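Local coordinates for protein LacI family sugar-binding transcriptional regulator (Enterococcus faecalis V583, PDB 4RK0) that binds ribose in the crystal and probably acts as a DNA-binding transcription regulator of the LacI family that responds to a sugar, at residues E73-N76 against Q77-N80; P251-D254 against W255-Q258; G201-I204 against P205-S209; D109-G112 against G113-A116. All blocks are in the same frame, centred on the assembly; numbering follows the deposited sequence. Where two conformers were deposited one is given.

Contact 1 of 4, residues E73-N76 against Q77-N80; sequences EISN and QTIN
The carboxamide of Asn80 turns one face to the backbone carbonyl of Asn76: Asn76 O stands over the group 3.1 Å from Asn80 CG and about as close to Asn80 OD1, with Asn80 ND2 farther off at 3.4 Å, and neither amide atom is bonded to it. Asn80 OD1 is bonded to Arg84, one turn on. In the other amide, Asn76 OD1 accepts from Lys96, which also binds the carbonyl of Ile74 and so ties the loop to the helix start. Asn76 O itself accepts from Asn80 N at 3.0 Å, a regular first-turn bond, and Ser75 O accepts likewise from Ile79 N at 2.9 Å. Ser75 is the N-cap of helix 76-86. Its OG, placed between backbone N and carbonyl carbon (chi1 69°), reaches forward to accept from Thr78 N at 2.8 Å, nearly straight at 162°. The other half of a capping box is replaced by water: one molecule accepts from Ser75 N at 3.0 Å, lies 2.8 Å from Thr78 OG1 and donates to Glu73 O. Beside the cap, Ile74, the residue before it, meets Ile79 in the hydrophobic staple, the apolar companion of such N-caps. Ile74 CG2 lies 3.7 Å from Ile79 CG1, the two side chains crossing at about a right angle. Both isoleucines also rest on Ile69 of strand 66-69, and Ile74 touches Leu56 of helix 54-59.

Contact 2 of 4, residues P251-D254 against W255-Q258; sequences PAKD and WEEQ
Trp255 follows directly on Asp254, and its indole meets the carbonyl carbon of that residue at a slant; CB of Trp255 lies 3.7 Å from Asp254 C. The ring touches Arg247 of helix 233-249. Glu256 makes the salt bridge of the loop. Its chain runs out extended, CG opposite the backbone N (chi1 -165°), and OE1 meets Lys253 NZ at 2.8 Å in a salt bridge whose hydrogen-bond geometry is weak. The lysine gets there by folding: chi1 of 67° and bends at chi2 and chi3 carry the ammonium forward, past Asp254, to Glu256. There it also makes a weak bond to Asp254 O at 3.3 Å and a long, weak ion pair with Glu246. The backbone N of Glu256 donates to Asp103 OD1, an anchor to strand 103-107, while Arg247 binds Lys253 O and fastens the loop to the helix before it. Strand 257-265 then starts: Gln258 pairs through its backbone with Ala104 and Leu106 and rests on Thr239 and Leu243. The arrangement is a surface loop joining helix 233-249 to a strand parallel to 103-107, in the larger sheet of a periplasmic-binding-protein-like fold.

Contact 3 of 4, residues G201-I204 against P205-S209; sequences GKKI and PEDYS
Lys203 and Asp207 hold together the loop that leads from helix 187-199 to strand 209-211 in the periplasmic-binding-protein-like domain; the helix ends in a Schellman motif at Gly201, and the Ile204-Pro205 peptide is cis. Two backbone hydrogen bonds close the loop on one acceptor. Lys203 O takes Tyr208 N at 3.1 Å, nearly in line with the carbonyl, and Asp207 N at 2.8 Å from above the carbonyl plane, 49° out of it. A side-chain bond runs back the other way: Asp207 OD2 accepts from Lys203 N at 2.7 Å, almost straight at 174°, on its anti side and some way out of the carboxylate plane. Asp207 therefore grips Lys203 through both its backbone N and its carboxylate. The charged ends are looser. Lys202 NZ and Lys203 NZ lie 5.7 and 5.6 Å from Asp207 OD2, and may add some long-range attraction to the ionised carboxylate, which the bond from Lys203 N would also favour. Glu206, bent at chi2 (78°), swings its OE1 back to within 3.6 Å of Lys203 CB, an aliphatic neighbour. Among the apolar contacts, Lys202 CB comes to the edge of the Tyr208 ring, near its plane. That ring packs on Leu197 of helix 187-199 and on Ile174 and Leu175 of helix 164-175. Ile204 turns to Tyr194 and Leu197, and Pro205 to Ala271. Glu206 N and Tyr208 O are buried without a hydrogen-bond partner, and Tyr208 O meets Ile204 CA at 3.5 Å in a CA-H...O contact.

Contact 4 of 4, residues D109-G112 against G113-A116; sequences DYRG and GQLA
Arg111 and Gln114, one helical turn apart, cross at about a right angle, their guanidinium and amide planes 81° apart. Arg111 NH2 donates to Gln114 OE1 at 3.2 Å and 165°. The oxygen lies in the plane of the guanidinium, at its edge, whereas the donor stands above the carbonyl plane of the amide. A bend at chi2 of Arg111 (58°) folds its chain along the helix, so that Leu115 comes over one guanidinium face, with Leu115 CD2 3.5 Å from Arg111 NH1. The NE2 end of the same Gln114 amide leans against Tyr110, 3.4 Å from Tyr110 CE2, approaching obliquely with the two planes tilted well away from parallel. NE2 is itself bound to Ser149 of helix 138-150, against which the tyrosine also packs. Beneath these side chains run the regular bonds of helix 109-122, among them Leu115 N to Arg111 O at 2.9 Å and Gly113 N to Asp109 O at 3.0 Å. At the helix start Asp109, close to the bound ribose, forms a salt bridge with Arg143, a residue of the sugar pocket; this is consistent with a second-shell role, since it holds Arg143. Gln114 thus uses both ends of its amide, accepting from Arg111 and donating to Ser149, which fixes the flip of the group and links the two helices.

How the contacts relate
Contacts 1 and 2 belong to the part of the chain built on the larger sheet, their centres about 19 Å apart and their nearest atoms about 9 Å. Contact 3 lies at the far end, on the loop into edge strand 209-211 of the parallel four-stranded sheet; its centre is about 44 Å from that of contact 1 and about 47 Å from that of contact 2, on the opposite side of the chain's centre. Contact 4 comes between them, with centres about 27 Å from contact 2 and 23 Å from contact 3. Contact 4 lies beside the pocket: the side chain of Asp109 is about 5 Å from the ribose. None of the four touches another.

Contact 1 of 4, residues E73-N76 against Q77-N80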
ATOM      1  N   GLU A  73      -7.884 -16.201   9.639  1.00 32.02           N
ATOM      2  CA  GLU A  73      -8.685 -17.043   8.745  1.00 39.14           C
ATOM      3  C   GLU A  73      -8.085 -18.431   8.523  1.00 38.38           C
ATOM      4  O   GLU A  73      -8.788 -19.332   8.103  1.00 44.04           O
ATOM      5  CB  GLU A  73      -8.955 -16.331   7.404  1.00 34.60           C
ATOM      6  CG  GLU A  73      -9.859 -15.103   7.583  1.00 46.97           C
ATOM      7  CD  GLU A  73     -10.250 -14.426   6.277  1.00 44.60           C
ATOM      8  OE1 GLU A  73      -9.923 -14.950   5.180  1.00 62.07           O
ATOM      9  OE2 GLU A  73     -10.922 -13.377   6.350  1.00 71.96           O
ATOM     10  N   ILE A  74      -6.808 -18.630   8.852  1.00 30.64           N
ATOM     11  CA  ILE A  74      -6.256 -19.991   8.897  1.00 41.24           C
ATOM     12  C   ILE A  74      -6.411 -20.535  10.316  1.00 29.07           C
ATOM     13  O   ILE A  74      -5.912 -19.947  11.280  1.00 39.66           O
ATOM     14  CB  ILE A  74      -4.794 -20.018   8.451  1.00 47.34           C
ATOM     15  CG1 ILE A  74      -4.645 -19.397   7.054  1.00 37.99           C
ATOM     16  CG2 ILE A  74      -4.268 -21.444   8.461  1.00 40.53           C
ATOM     17  CD1 ILE A  74      -5.200 -20.226   5.905  1.00 42.03           C
ATOM     18  N   SER A  75      -7.156 -21.644  10.470  1.00 30.11           N
ATOM     19  CA  SER A  75      -7.484 -22.121  11.795  1.00 40.54           C
ATOM     20  C   SER A  75      -6.372 -23.024  12.298  1.00 35.86           C
ATOM     21  O   SER A  75      -5.654 -23.629  11.508  1.00 40.00           O
ATOM     22  CB  SER A  75      -8.808 -22.916  11.782  1.00 40.91           C
ATOM     23  OG  SER A  75      -8.627 -24.143  11.087  1.00 41.90           O
ATOM     24  N   ASN A  76      -6.261 -23.093  13.615  1.00 36.57           N
ATOM     25  CA  ASN A  76      -5.389 -24.043  14.298  1.00 45.82           C
ATOM     26  C   ASN A  76      -5.682 -25.478  13.887  1.00 44.59           C
ATOM     27  O   ASN A  76      -4.753 -26.251  13.696  1.00 42.96           O
ATOM     28  CB  ASN A  76      -5.483 -23.874  15.820  1.00 43.89           C
ATOM     29  CG  ASN A  76      -4.883 -22.560  16.301  1.00109.65           C
ATOM     30  OD1 ASN A  76      -4.064 -21.958  15.608  1.00 50.84           O
ATOM     31  ND2 ASN A  76      -5.290 -22.107  17.486  1.00 65.65           N
ATOM     32  N   GLN A  77      -6.956 -25.822  13.700  1.00 55.05           N
ATOM     33  CA  GLN A  77      -7.322 -27.154  13.217  0.50 46.00           C
ATOM     34  C   GLN A  77      -6.759 -27.368  11.821  1.00 46.08           C
ATOM     35  O   GLN A  77      -6.136 -28.376  11.550  1.00 43.83           O
ATOM     36  CB  GLN A  77      -8.841 -27.339  13.211  0.50 71.92           C
ATOM     37  CG  GLN A  77      -9.314 -28.641  12.578  0.50 56.24           C
ATOM     38  CD  GLN A  77     -10.699 -29.035  13.045  0.50 63.38           C
ATOM     39  OE1 GLN A  77     -10.974 -29.063  14.246  0.50 48.69           O
ATOM     40  NE2 GLN A  77     -11.580 -29.348  12.099  0.50 37.36           N
ATOM     41  N   THR A  78      -6.968 -26.403  10.928  1.00 41.90           N
ATOM     42  CA  THR A  78      -6.405 -26.525   9.574  1.00 44.79           C
ATOM     43  C   THR A  78      -4.886 -26.703   9.606  1.00 41.52           C
ATOM     44  O   THR A  78      -4.322 -27.470   8.833  1.00 43.69           O
ATOM     45  CB  THR A  78      -6.738 -25.300   8.701  1.00 41.13           C
ATOM     46  OG1 THR A  78      -8.149 -25.264   8.471  1.00 45.37           O
ATOM     47  CG2 THR A  78      -6.019 -25.363   7.354  1.00 44.71           C
ATOM     48  N   ILE A  79      -4.225 -25.966  10.490  1.00 37.28           N
ATOM     49  CA  ILE A  79      -2.774 -25.998  10.543  1.00 47.68           C
ATOM     50  C   ILE A  79      -2.282 -27.402  10.959  1.00 53.22           C
ATOM     51  O   ILE A  79      -1.377 -27.979  10.337  1.00 48.39           O
ATOM     52  CB  ILE A  79      -2.256 -24.888  11.482  1.00 40.34           C
ATOM     53  CG1 ILE A  79      -2.323 -23.540  10.744  1.00 36.56           C
ATOM     54  CG2 ILE A  79      -0.838 -25.176  11.951  1.00 47.36           C
ATOM     55  CD1 ILE A  79      -2.088 -22.335  11.635  1.00 39.86           C
ATOM     56  N   ASN A  80      -2.907 -27.948  11.990  1.00 49.36           N
ATOM     57  CA  ASN A  80      -2.592 -29.296  12.463  1.00 55.32           C
ATOM     58  C   ASN A  80      -2.758 -30.379  11.397  1.00 49.23           C
ATOM     59  O   ASN A  80      -1.864 -31.201  11.212  1.00 59.69           O
ATOM     60  CB  ASN A  80      -3.441 -29.626  13.686  1.00 53.21           C
ATOM     61  CG  ASN A  80      -3.199 -28.669  14.837  1.00 64.96           C
ATOM     62  OD1 ASN A  80      -2.297 -27.820  14.795  1.00 62.53           O
ATOM     63  ND2 ASN A  80      -4.016 -28.787  15.867  1.00 63.79           N
TER
HETATM   64  O   HOH W   1      -8.806 -22.580   8.114  1.00 44.77           O

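Contact 2 of 4, residues P251-D254 against W255-Q258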
ATOM      1  N   PRO A 251      14.969 -28.309  10.634  1.00 35.98           N
ATOM      2  CA  PRO A 251      13.564 -28.539  10.978  1.00 40.08           C
ATOM      3  C   PRO A 251      13.264 -28.779  12.444  1.00 38.65           C
ATOM      4  O   PRO A 251      12.143 -28.527  12.902  1.00 40.18           O
ATOM      5  CB  PRO A 251      13.214 -29.768  10.160  1.00 43.22           C
ATOM      6  CG  PRO A 251      14.023 -29.604   8.916  1.00 53.88           C
ATOM      7  CD  PRO A 251      15.332 -29.011   9.387  1.00 53.52           C
ATOM      8  N   ALA A 252      14.239 -29.252  13.192  1.00 42.49           N
ATOM      9  CA  ALA A 252      13.966 -29.678  14.561  1.00 60.58           C
ATOM     10  C   ALA A 252      14.319 -28.628  15.603  1.00 44.97           C
ATOM     11  O   ALA A 252      14.261 -28.924  16.799  1.00 38.85           O
ATOM     12  CB  ALA A 252      14.704 -30.976  14.850  1.00 79.35           C
ATOM     13  N   LYS A 253      14.656 -27.405  15.182  1.00 35.72           N
ATOM     14  CA  LYS A 253      14.989 -26.352  16.162  1.00 31.55           C
ATOM     15  C   LYS A 253      13.843 -25.972  17.080  1.00 37.72           C
ATOM     16  O   LYS A 253      12.673 -26.220  16.760  1.00 45.09           O
ATOM     17  CB  LYS A 253      15.604 -25.134  15.457  1.00 44.44           C
ATOM     18  CG  LYS A 253      14.696 -24.340  14.535  1.00 59.97           C
ATOM     19  CD  LYS A 253      14.084 -23.134  15.235  1.00112.11           C
ATOM     20  CE  LYS A 253      15.021 -21.935  15.373  1.00 42.60           C
ATOM     21  NZ  LYS A 253      14.402 -20.985  16.333  1.00 63.24           N
ATOM     22  N   ASP A 254      14.161 -25.393  18.246  1.00 33.30           N
ATOM     23  CA  ASP A 254      13.125 -25.111  19.227  1.00 33.24           C
ATOM     24  C   ASP A 254      12.166 -24.042  18.722  1.00 39.29           C
ATOM     25  O   ASP A 254      12.545 -23.175  17.943  1.00 46.90           O
ATOM     26  CB  ASP A 254      13.661 -24.636  20.585  1.00 32.56           C
ATOM     27  CG  ASP A 254      13.378 -25.633  21.715  1.00110.08           C
ATOM     28  OD1 ASP A 254      13.112 -26.825  21.432  1.00 71.56           O
ATOM     29  OD2 ASP A 254      13.421 -25.228  22.898  1.00 66.64           O
ATOM     30  N   TRP A 255      10.938 -24.112  19.230  1.00 39.91           N
ATOM     31  CA  TRP A 255       9.906 -23.126  18.970  1.00 42.57           C
ATOM     32  C   TRP A 255      10.323 -21.804  19.582  1.00 62.91           C
ATOM     33  O   TRP A 255      10.688 -21.760  20.756  1.00 50.95           O
ATOM     34  CB  TRP A 255       8.580 -23.537  19.642  1.00 47.33           C
ATOM     35  CG  TRP A 255       8.083 -24.882  19.285  1.00 43.71           C
ATOM     36  CD1 TRP A 255       7.864 -25.932  20.146  1.00 52.66           C
ATOM     37  CD2 TRP A 255       7.729 -25.349  17.985  1.00 48.16           C
ATOM     38  NE1 TRP A 255       7.403 -27.015  19.453  1.00 62.63           N
ATOM     39  CE2 TRP A 255       7.331 -26.693  18.122  1.00 47.83           C
ATOM     40  CE3 TRP A 255       7.743 -24.777  16.709  1.00 45.72           C
ATOM     41  CZ2 TRP A 255       6.913 -27.450  17.046  1.00 46.14           C
ATOM     42  CZ3 TRP A 255       7.338 -25.537  15.637  1.00 49.51           C
ATOM     43  CH2 TRP A 255       6.929 -26.861  15.809  1.00 80.40           C
ATOM     44  N   GLU A 256      10.237 -20.730  18.802  1.00 41.89           N
ATOM     45  CA  GLU A 256      10.708 -19.435  19.253  1.00 39.15           C
ATOM     46  C   GLU A 256       9.590 -18.413  19.110  1.00 39.98           C
ATOM     47  O   GLU A 256       8.935 -18.334  18.070  1.00 58.05           O
ATOM     48  CB  GLU A 256      11.939 -19.015  18.433  1.00 54.64           C
ATOM     49  CG  GLU A 256      12.726 -17.867  19.052  1.00 58.40           C
ATOM     50  CD  GLU A 256      14.144 -17.726  18.503  1.00 80.86           C
ATOM     51  OE1 GLU A 256      14.542 -18.452  17.556  1.00 53.45           O
ATOM     52  OE2 GLU A 256      14.878 -16.873  19.039  1.00 93.39           O
ATOM     53  N   GLU A 257       9.357 -17.666  20.171  1.00 36.32           N
ATOM     54  CA  GLU A 257       8.368 -16.617  20.138  1.00 56.07           C
ATOM     55  C   GLU A 257       8.963 -15.323  20.699  1.00 57.35           C
ATOM     56  O   GLU A 257       9.197 -15.196  21.901  1.00 57.33           O
ATOM     57  CB  GLU A 257       7.085 -17.096  20.843  1.00 47.98           C
ATOM     58  CG  GLU A 257       6.672 -16.396  22.129  1.00 96.39           C
ATOM     59  CD  GLU A 257       5.223 -16.671  22.482  1.00127.24           C
ATOM     60  OE1 GLU A 257       4.715 -17.762  22.131  1.00138.14           O
ATOM     61  OE2 GLU A 257       4.590 -15.786  23.099  1.00 61.17           O
ATOM     62  N   GLN A 258       9.228 -14.371  19.804  1.00 37.33           N
ATOM     63  CA  GLN A 258       9.789 -13.066  20.181  1.00 39.30           C
ATOM     64  C   GLN A 258       8.741 -11.964  20.142  1.00 39.23           C
ATOM     65  O   GLN A 258       7.850 -12.004  19.320  1.00 42.78           O
ATOM     66  CB  GLN A 258      10.853 -12.641  19.184  1.00 40.20           C
ATOM     67  CG  GLN A 258      11.902 -13.675  18.852  1.00 56.40           C
ATOM     68  CD  GLN A 258      13.011 -13.067  18.022  1.00 50.19           C
ATOM     69  OE1 GLN A 258      13.239 -11.853  18.070  1.00 60.74           O
ATOM     70  NE2 GLN A 258      13.714 -13.901  17.265  1.00108.65           N
TER

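Contact 3 of 4, residues G201-I204 against P205-S209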
ATOM      1  N   GLY A 201     -16.305  20.240   9.634  1.00 29.68           N
ATOM      2  CA  GLY A 201     -15.658  21.480  10.080  1.00 35.53           C
ATOM      3  C   GLY A 201     -15.088  21.430  11.497  1.00 44.74           C
ATOM      4  O   GLY A 201     -15.036  22.441  12.186  1.00 35.03           O
ATOM      5  N   LYS A 202     -14.667  20.250  11.937  1.00 32.54           N
ATOM      6  CA  LYS A 202     -14.071  20.108  13.261  1.00 38.52           C
ATOM      7  C   LYS A 202     -12.571  20.059  13.085  1.00 40.45           C
ATOM      8  O   LYS A 202     -12.056  19.460  12.153  1.00 42.61           O
ATOM      9  CB  LYS A 202     -14.607  18.865  13.974  1.00 27.96           C
ATOM     10  CG  LYS A 202     -16.103  18.810  14.041  1.00 41.12           C
ATOM     11  CD  LYS A 202     -16.703  19.983  14.790  1.00 46.03           C
ATOM     12  CE  LYS A 202     -18.199  19.761  14.932  1.00 48.14           C
ATOM     13  NZ  LYS A 202     -18.887  20.910  15.578  1.00 63.00           N
ATOM     14  N   LYS A 203     -11.876  20.750  13.963  1.00 32.60           N
ATOM     15  CA  LYS A 203     -10.453  20.881  13.883  1.00 27.36           C
ATOM     16  C   LYS A 203      -9.699  19.837  14.729  1.00 24.78           C
ATOM     17  O   LYS A 203     -10.165  19.435  15.773  1.00 32.39           O
ATOM     18  CB  LYS A 203     -10.033  22.270  14.335  1.00 43.31           C
ATOM     19  CG  LYS A 203     -10.432  23.410  13.409  1.00 52.60           C
ATOM     20  CD  LYS A 203      -9.803  24.713  13.899  1.00 58.76           C
ATOM     21  CE  LYS A 203     -10.203  25.932  13.082  1.00 90.47           C
ATOM     22  NZ  LYS A 203     -11.392  26.613  13.658  1.00 86.60           N
ATOM     23  N   ILE A 204      -8.535  19.447  14.240  1.00 27.14           N
ATOM     24  CA  ILE A 204      -7.608  18.589  14.963  1.00 29.48           C
ATOM     25  C   ILE A 204      -6.295  19.359  15.085  1.00 37.85           C
ATOM     26  O   ILE A 204      -5.688  19.690  14.061  1.00 27.36           O
ATOM     27  CB  ILE A 204      -7.365  17.282  14.177  1.00 28.51           C
ATOM     28  CG1 ILE A 204      -8.655  16.498  13.981  1.00 33.24           C
ATOM     29  CG2 ILE A 204      -6.253  16.452  14.825  1.00 29.62           C
ATOM     30  CD1 ILE A 204      -8.623  15.591  12.752  1.00 41.18           C
ATOM     31  N   PRO A 205      -5.788  19.613  16.296  1.00 34.61           N
ATOM     32  CA  PRO A 205      -6.276  19.055  17.580  1.00 28.57           C
ATOM     33  C   PRO A 205      -7.172  20.001  18.360  1.00 39.93           C
ATOM     34  O   PRO A 205      -7.519  19.693  19.503  1.00 34.51           O
ATOM     35  CB  PRO A 205      -4.978  18.857  18.350  1.00 28.19           C
ATOM     36  CG  PRO A 205      -4.111  19.994  17.893  1.00 30.60           C
ATOM     37  CD  PRO A 205      -4.425  20.158  16.436  1.00 31.04           C
ATOM     38  N   GLU A 206      -7.554  21.138  17.770  1.00 30.59           N
ATOM     39  CA  GLU A 206      -8.337  22.138  18.520  1.00 36.57           C
ATOM     40  C   GLU A 206      -9.670  21.605  19.019  1.00 42.68           C
ATOM     41  O   GLU A 206     -10.069  21.943  20.143  1.00 33.98           O
ATOM     42  CB  GLU A 206      -8.582  23.427  17.716  1.00 36.41           C
ATOM     43  CG  GLU A 206      -7.354  24.294  17.534  1.00 41.07           C
ATOM     44  CD  GLU A 206      -6.398  23.788  16.458  1.00 47.14           C
ATOM     45  OE1 GLU A 206      -6.716  22.810  15.735  1.00 38.57           O
ATOM     46  OE2 GLU A 206      -5.309  24.385  16.336  1.00 57.38           O
ATOM     47  N   ASP A 207     -10.380  20.825  18.196  1.00 27.97           N
ATOM     48  CA  ASP A 207     -11.630  20.197  18.627  1.00 32.83           C
ATOM     49  C   ASP A 207     -11.442  18.767  19.132  1.00 43.14           C
ATOM     50  O   ASP A 207     -12.065  18.381  20.116  1.00 29.68           O
ATOM     51  CB  ASP A 207     -12.677  20.194  17.513  1.00 34.53           C
ATOM     52  CG  ASP A 207     -13.115  21.595  17.137  1.00 56.84           C
ATOM     53  OD1 ASP A 207     -13.217  22.436  18.048  1.00 40.63           O
ATOM     54  OD2 ASP A 207     -13.327  21.871  15.938  1.00 33.83           O
ATOM     55  N   TYR A 208     -10.625  17.976  18.434  1.00 30.92           N
ATOM     56  CA  TYR A 208     -10.359  16.610  18.855  1.00 30.65           C
ATOM     57  C   TYR A 208      -8.897  16.292  18.741  1.00 33.20           C
ATOM     58  O   TYR A 208      -8.268  16.616  17.753  1.00 33.46           O
ATOM     59  CB  TYR A 208     -11.117  15.609  18.016  1.00 30.32           C
ATOM     60  CG  TYR A 208     -12.602  15.664  18.176  1.00 31.87           C
ATOM     61  CD1 TYR A 208     -13.369  16.492  17.371  1.00 35.14           C
ATOM     62  CD2 TYR A 208     -13.255  14.880  19.121  1.00 29.05           C
ATOM     63  CE1 TYR A 208     -14.746  16.554  17.515  1.00 34.43           C
ATOM     64  CE2 TYR A 208     -14.635  14.925  19.255  1.00 36.41           C
ATOM     65  CZ  TYR A 208     -15.377  15.758  18.435  1.00 33.89           C
ATOM     66  OH  TYR A 208     -16.742  15.828  18.556  1.00 42.66           O
ATOM     67  N   SER A 209      -8.382  15.670  19.799  1.00 37.78           N
ATOM     68  CA  SER A 209      -7.042  15.126  19.844  1.00 32.11           C
ATOM     69  C   SER A 209      -7.190  13.704  19.394  1.00 26.38           C
ATOM     70  O   SER A 209      -8.086  12.989  19.876  1.00 30.12           O
ATOM     71  CB  SER A 209      -6.483  15.186  21.284  1.00 32.77           C
ATOM     72  OG  SER A 209      -6.027  16.479  21.628  1.00 31.84           O
TER

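Contact 4 of 4, residues D109-G112 against G113-A116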
ATOM      1  N   ASP A 109       1.608  -5.062  21.667  1.00 28.35           N
ATOM      2  CA  ASP A 109       0.327  -4.364  21.544  1.00 31.92           C
ATOM      3  C   ASP A 109      -0.162  -3.810  22.862  1.00 28.88           C
ATOM      4  O   ASP A 109      -0.712  -2.711  22.947  1.00 30.14           O
ATOM      5  CB  ASP A 109      -0.729  -5.312  20.949  1.00 25.99           C
ATOM      6  CG  ASP A 109      -0.390  -5.730  19.533  1.00 32.21           C
ATOM      7  OD1 ASP A 109      -0.516  -4.901  18.606  1.00 28.11           O
ATOM      8  OD2 ASP A 109       0.035  -6.867  19.352  1.00 31.19           O
ATOM      9  N   TYR A 110       0.031  -4.596  23.914  1.00 24.87           N
ATOM     10  CA  TYR A 110      -0.374  -4.177  25.226  1.00 23.19           C
ATOM     11  C   TYR A 110       0.327  -2.920  25.679  1.00 27.57           C
ATOM     12  O   TYR A 110      -0.295  -1.994  26.180  1.00 25.17           O
ATOM     13  CB  TYR A 110      -0.077  -5.326  26.211  1.00 28.03           C
ATOM     14  CG  TYR A 110      -0.645  -5.109  27.598  1.00 26.41           C
ATOM     15  CD1 TYR A 110      -1.953  -5.485  27.901  1.00 28.62           C
ATOM     16  CD2 TYR A 110       0.132  -4.595  28.617  1.00 39.09           C
ATOM     17  CE1 TYR A 110      -2.475  -5.337  29.195  1.00 39.62           C
ATOM     18  CE2 TYR A 110      -0.381  -4.426  29.901  1.00 36.91           C
ATOM     19  CZ  TYR A 110      -1.684  -4.796  30.182  1.00 43.86           C
ATOM     20  OH  TYR A 110      -2.196  -4.632  31.452  1.00 45.58           O
ATOM     21  N   ARG A 111       1.642  -2.903  25.540  1.00 28.84           N
ATOM     22  CA  ARG A 111       2.397  -1.709  25.929  1.00 30.89           C
ATOM     23  C   ARG A 111       2.038  -0.516  25.015  1.00 30.09           C
ATOM     24  O   ARG A 111       1.952   0.594  25.474  1.00 27.25           O
ATOM     25  CB  ARG A 111       3.901  -2.002  25.890  1.00 26.85           C
ATOM     26  CG  ARG A 111       4.844  -0.853  26.223  1.00 50.36           C
ATOM     27  CD  ARG A 111       4.600  -0.258  27.607  1.00 56.63           C
ATOM     28  NE  ARG A 111       5.435   0.925  27.852  1.00 92.15           N
ATOM     29  CZ  ARG A 111       5.277   1.773  28.869  1.00 77.35           C
ATOM     30  NH1 ARG A 111       6.087   2.820  28.990  1.00123.38           N
ATOM     31  NH2 ARG A 111       4.309   1.588  29.768  1.00 45.23           N
ATOM     32  N   GLY A 112       1.802  -0.768  23.732  1.00 27.85           N
ATOM     33  CA  GLY A 112       1.375   0.337  22.832  1.00 32.22           C
ATOM     34  C   GLY A 112       0.089   1.002  23.320  1.00 27.01           C
ATOM     35  O   GLY A 112      -0.057   2.212  23.284  1.00 26.55           O
ATOM     36  N   GLY A 113      -0.857   0.190  23.791  1.00 24.71           N
ATOM     37  CA  GLY A 113      -2.093   0.732  24.299  1.00 23.36           C
ATOM     38  C   GLY A 113      -1.869   1.554  25.549  1.00 23.48           C
ATOM     39  O   GLY A 113      -2.495   2.605  25.722  1.00 25.33           O
ATOM     40  N   GLN A 114      -0.958   1.085  26.409  1.00 27.08           N
ATOM     41  CA  GLN A 114      -0.546   1.846  27.591  1.00 30.82           C
ATOM     42  C   GLN A 114       0.062   3.211  27.223  1.00 25.60           C
ATOM     43  O   GLN A 114      -0.246   4.202  27.823  1.00 26.60           O
ATOM     44  CB  GLN A 114       0.469   1.047  28.391  1.00 32.51           C
ATOM     45  CG  GLN A 114      -0.147  -0.107  29.135  1.00 34.81           C
ATOM     46  CD  GLN A 114       0.827  -0.737  30.121  1.00 47.65           C
ATOM     47  OE1 GLN A 114       2.039  -0.699  29.931  1.00 36.55           O
ATOM     48  NE2 GLN A 114       0.293  -1.331  31.176  1.00 34.55           N
ATOM     49  N   LEU A 115       0.913   3.244  26.203  1.00 28.91           N
ATOM     50  CA  LEU A 115       1.562   4.498  25.813  1.00 22.98           C
ATOM     51  C   LEU A 115       0.567   5.491  25.257  1.00 28.46           C
ATOM     52  O   LEU A 115       0.682   6.683  25.515  1.00 29.86           O
ATOM     53  CB  LEU A 115       2.593   4.229  24.733  1.00 28.41           C
ATOM     54  CG  LEU A 115       3.860   3.539  25.194  1.00 27.60           C
ATOM     55  CD1 LEU A 115       4.746   3.149  24.007  1.00 33.12           C
ATOM     56  CD2 LEU A 115       4.624   4.398  26.180  1.00 35.55           C
ATOM     57  N   ALA A 116      -0.427   4.977  24.531  1.00 25.51           N
ATOM     58  CA  ALA A 116      -1.477   5.809  23.946  1.00 24.07           C
ATOM     59  C   ALA A 116      -2.301   6.431  25.057  1.00 29.73           C
ATOM     60  O   ALA A 116      -2.523   7.642  25.084  1.00 29.95           O
ATOM     61  CB  ALA A 116      -2.331   4.964  22.976  1.00 24.92           C
TER